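Local structure of hypothetical protein (Pyrococcus furiosus, 2FZF) at residues 87-95 and 112-123. The protein is of unknown function but belongs to the rubrerythrin family of the ferritin clan, whose members are typically four-helix bundles that carry a di-iron centre. Numbering follows the deposited sequence.
Sequences EHIGPELQP and WAMKAEEIAAEF
Pro-91 lays its ring on one face of the helix, between Trp-112, Ala-116 and Ile-119. Its CB meets the six-membered ring of Trp-112 obliquely, 3.6 Å from CZ3, while its CG rests against the backbone at Ala-116, 3.7 Å from CA. Pro-91 CD lies 4.0 Å from Ile-119 CD1. Leu-93 adds a second apolar touch to the same alanine, with CD1 3.7 Å from Ala-116 CB, and its CD2 lies 4.1 Å from Trp-112 O. The linker between helices 63-76 and 103-129 of this ferritin-like bundle runs between helices 103-129 and 21-44, which Ile-89 and Leu-93 touch at Met-27 and Phe-38. Glu-117 points away from it, close to Glu-62, Glu-147 and His-150, a cluster consistent with the di-iron site of such bundles. At the other end Ile-89 and Ile-119 meet through their CG2 methyls at 3.8 Å, the side chains crossing at about a right angle; in Ile-119 that methyl stands anti to the backbone N, which also brings it to 3.8 Å from Gly-90 CA. Ile-89 CB approaches the edge of the Phe-123 ring. Polar contact is slight: a water donates to Ala-116 O, its oxygen 3.0 Å away, and weakly to Pro-91 O.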
loop_
_atom_site.group_PDB
_atom_site.type_symbol
_atom_site.label_atom_id
_atom_site.label_comp_id
_atom_site.label_asym_id
_atom_site.label_seq_id
_atom_site.Cartn_x
_atom_site.Cartn_y
_atom_site.Cartn_z
ATOM N N GLU A 87 24.352 15.597 3.978
ATOM C CA GLU A 87 23.056 15.796 4.591
ATOM C C GLU A 87 22.003 14.873 3.973
ATOM O O GLU A 87 22.214 14.263 2.918
ATOM C CB GLU A 87 22.631 17.269 4.468
ATOM C CG GLU A 87 23.610 18.317 5.088
ATOM C CD GLU A 87 23.785 18.227 6.620
ATOM O OE1 GLU A 87 22.778 18.097 7.362
ATOM O OE2 GLU A 87 24.947 18.312 7.085
ATOM N N HIS A 88 20.870 14.752 4.652
ATOM C CA HIS A 88 19.800 13.911 4.156
ATOM C C HIS A 88 18.458 14.289 4.774
ATOM O O HIS A 88 18.372 14.629 5.958
ATOM C CB HIS A 88 20.131 12.437 4.417
ATOM C CG HIS A 88 20.057 12.028 5.858
ATOM N ND1 HIS A 88 18.876 12.007 6.567
ATOM C CD2 HIS A 88 21.011 11.558 6.698
ATOM C CE1 HIS A 88 19.102 11.537 7.781
ATOM N NE2 HIS A 88 20.387 11.256 7.887
ATOM N N ILE A 89 17.415 14.241 3.955
ATOM C CA ILE A 89 16.070 14.572 4.403
ATOM C C ILE A 89 15.388 13.357 5.010
ATOM O O ILE A 89 15.516 12.241 4.503
ATOM C CB ILE A 89 15.189 15.065 3.233
ATOM C CG1 ILE A 89 15.762 16.355 2.639
ATOM C CG2 ILE A 89 13.771 15.287 3.713
ATOM C CD1 ILE A 89 15.815 17.513 3.611
ATOM N N GLY A 90 14.667 13.578 6.102
ATOM C CA GLY A 90 13.940 12.498 6.743
ATOM C C GLY A 90 14.799 11.507 7.492
ATOM O O GLY A 90 16.016 11.566 7.424
ATOM N N PRO A 91 14.179 10.560 8.214
ATOM C CA PRO A 91 14.951 9.569 8.971
ATOM C C PRO A 91 15.789 8.618 8.123
ATOM O O PRO A 91 15.355 8.134 7.080
ATOM C CB PRO A 91 13.877 8.849 9.795
ATOM C CG PRO A 91 12.671 8.922 8.927
ATOM C CD PRO A 91 12.727 10.332 8.367
ATOM N N GLU A 92 17.003 8.361 8.583
ATOM C CA GLU A 92 17.894 7.469 7.869
ATOM C C GLU A 92 17.898 6.107 8.553
ATOM O O GLU A 92 18.491 5.923 9.622
ATOM C CB GLU A 92 19.298 8.067 7.821
ATOM C CG GLU A 92 20.374 7.116 7.354
ATOM C CD GLU A 92 21.689 7.820 7.102
ATOM O OE1 GLU A 92 21.804 8.522 6.069
ATOM O OE2 GLU A 92 22.605 7.680 7.945
ATOM N N LEU A 93 17.211 5.160 7.921
ATOM C CA LEU A 93 17.084 3.798 8.426
ATOM C C LEU A 93 18.396 3.019 8.367
ATOM O O LEU A 93 19.002 2.874 7.302
ATOM C CB LEU A 93 16.007 3.054 7.629
ATOM C CG LEU A 93 14.580 3.600 7.697
ATOM C CD1 LEU A 93 13.699 2.870 6.692
ATOM C CD2 LEU A 93 14.044 3.435 9.106
ATOM N N GLN A 94 18.835 2.522 9.518
ATOM C CA GLN A 94 20.063 1.737 9.585
ATOM C C GLN A 94 19.667 0.264 9.570
ATOM O O GLN A 94 18.576 -0.089 10.019
ATOM C CB GLN A 94 20.841 2.072 10.865
ATOM C CG GLN A 94 22.104 2.919 10.649
ATOM C CD GLN A 94 21.856 4.178 9.829
ATOM O OE1 GLN A 94 20.952 4.963 10.126
ATOM N NE2 GLN A 94 22.670 4.382 8.797
ATOM N N PRO A 95 20.534 -0.615 9.029
ATOM C CA PRO A 95 20.214 -2.049 8.984
ATOM C C PRO A 95 20.084 -2.654 10.387
ATOM O O PRO A 95 20.884 -2.362 11.277
ATOM C CB PRO A 95 21.368 -2.638 8.167
ATOM C CG PRO A 95 22.489 -1.665 8.394
ATOM C CD PRO A 95 21.819 -0.333 8.367
ATOM N N TRP A 112 9.097 3.696 12.729
ATOM C CA TRP A 112 10.114 4.480 12.021
ATOM C C TRP A 112 10.072 4.224 10.518
ATOM O O TRP A 112 10.369 5.109 9.719
ATOM C CB TRP A 112 11.520 4.144 12.535
ATOM C CG TRP A 112 11.924 4.963 13.734
ATOM C CD1 TRP A 112 12.010 4.543 15.042
ATOM C CD2 TRP A 112 12.185 6.371 13.750
ATOM N NE1 TRP A 112 12.294 5.608 15.862
ATOM C CE2 TRP A 112 12.409 6.745 15.097
ATOM C CE3 TRP A 112 12.247 7.365 12.752
ATOM C CZ2 TRP A 112 12.686 8.063 15.479
ATOM C CZ3 TRP A 112 12.524 8.683 13.135
ATOM C CH2 TRP A 112 12.740 9.014 14.484
ATOM N N ALA A 113 9.715 3.001 10.136
ATOM C CA ALA A 113 9.645 2.644 8.731
ATOM C C ALA A 113 8.543 3.414 8.035
ATOM O O ALA A 113 8.739 3.931 6.933
ATOM C CB ALA A 113 9.428 1.162 8.578
ATOM N N MET A 114 7.375 3.500 8.657
ATOM C CA MET A 114 6.292 4.224 8.008
ATOM C C MET A 114 6.615 5.701 8.003
ATOM O O MET A 114 6.164 6.440 7.132
ATOM C CB MET A 114 4.931 3.955 8.686
ATOM C CG MET A 114 4.860 4.071 10.213
ATOM S SD MET A 114 3.129 3.935 10.868
ATOM C CE MET A 114 2.602 5.640 10.685
ATOM N N LYS A 115 7.423 6.123 8.968
ATOM C CA LYS A 115 7.825 7.516 9.058
ATOM C C LYS A 115 8.714 7.803 7.862
ATOM O O LYS A 115 8.539 8.799 7.153
ATOM C CB LYS A 115 8.601 7.748 10.345
ATOM C CG LYS A 115 8.876 9.206 10.634
ATOM C CD LYS A 115 7.594 9.918 11.034
ATOM C CE LYS A 115 7.799 11.410 11.143
ATOM N NZ LYS A 115 6.486 12.099 11.173
ATOM N N ALA A 116 9.675 6.914 7.643
ATOM C CA ALA A 116 10.578 7.054 6.517
ATOM C C ALA A 116 9.799 6.987 5.198
ATOM O O ALA A 116 10.139 7.682 4.249
ATOM C CB ALA A 116 11.638 5.977 6.562
ATOM N N GLU A 117 8.757 6.160 5.132
ATOM C CA GLU A 117 7.985 6.061 3.903
ATOM C C GLU A 117 7.147 7.331 3.734
ATOM O O GLU A 117 6.849 7.770 2.613
ATOM C CB GLU A 117 7.080 4.828 3.921
ATOM C CG GLU A 117 7.804 3.489 4.098
ATOM C CD GLU A 117 8.649 3.087 2.903
ATOM O OE1 GLU A 117 9.784 3.586 2.765
ATOM O OE2 GLU A 117 8.180 2.274 2.087
ATOM N N GLU A 118 6.782 7.919 4.865
ATOM C CA GLU A 118 6.004 9.142 4.889
ATOM C C GLU A 118 6.835 10.235 4.247
ATOM O O GLU A 118 6.417 10.849 3.263
ATOM C CB GLU A 118 5.671 9.523 6.333
ATOM C CG GLU A 118 4.854 10.792 6.480
ATOM C CD GLU A 118 4.628 11.173 7.939
ATOM O OE1 GLU A 118 5.622 11.420 8.658
ATOM O OE2 GLU A 118 3.453 11.223 8.363
ATOM N N ILE A 119 8.023 10.480 4.783
ATOM C CA ILE A 119 8.849 11.527 4.198
ATOM C C ILE A 119 9.262 11.224 2.759
ATOM O O ILE A 119 9.420 12.147 1.979
ATOM C CB ILE A 119 10.125 11.823 5.056
ATOM C CG1 ILE A 119 9.742 12.633 6.305
ATOM C CG2 ILE A 119 11.128 12.650 4.260
ATOM C CD1 ILE A 119 9.138 11.797 7.417
ATOM N N ALA A 120 9.425 9.948 2.404
ATOM C CA ALA A 120 9.834 9.561 1.047
ATOM C C ALA A 120 8.806 9.888 -0.045
ATOM O O ALA A 120 9.150 10.459 -1.090
ATOM C CB ALA A 120 10.173 8.083 1.005
ATOM N N ALA A 121 7.551 9.517 0.181
ATOM C CA ALA A 121 6.513 9.799 -0.797
ATOM C C ALA A 121 6.361 11.310 -0.925
ATOM O O ALA A 121 6.219 11.831 -2.031
ATOM C CB ALA A 121 5.193 9.169 -0.367
ATOM N N GLU A 122 6.393 12.012 0.206
ATOM C CA GLU A 122 6.262 13.468 0.205
ATOM C C GLU A 122 7.435 14.107 -0.519
ATOM O O GLU A 122 7.310 15.192 -1.101
ATOM C CB GLU A 122 6.179 13.988 1.637
ATOM C CG GLU A 122 6.198 15.499 1.761
ATOM C CD GLU A 122 5.790 15.977 3.156
ATOM O OE1 GLU A 122 6.050 15.226 4.139
ATOM O OE2 GLU A 122 5.220 17.102 3.267
ATOM N N PHE A 123 8.569 13.411 -0.478
ATOM C CA PHE A 123 9.807 13.833 -1.134
ATOM C C PHE A 123 9.605 13.705 -2.664
ATOM O O PHE A 123 9.764 14.673 -3.401
ATOM C CB PHE A 123 10.969 12.943 -0.629
ATOM C CG PHE A 123 12.340 13.327 -1.154
ATOM C CD1 PHE A 123 12.768 12.901 -2.408
ATOM C CD2 PHE A 123 13.213 14.087 -0.378
ATOM C CE1 PHE A 123 14.044 13.213 -2.877
ATOM C CE2 PHE A 123 14.491 14.403 -0.839
ATOM C CZ PHE A 123 14.906 13.967 -2.092
HETATM O O HOH W 1 12.809 8.754 4.978
#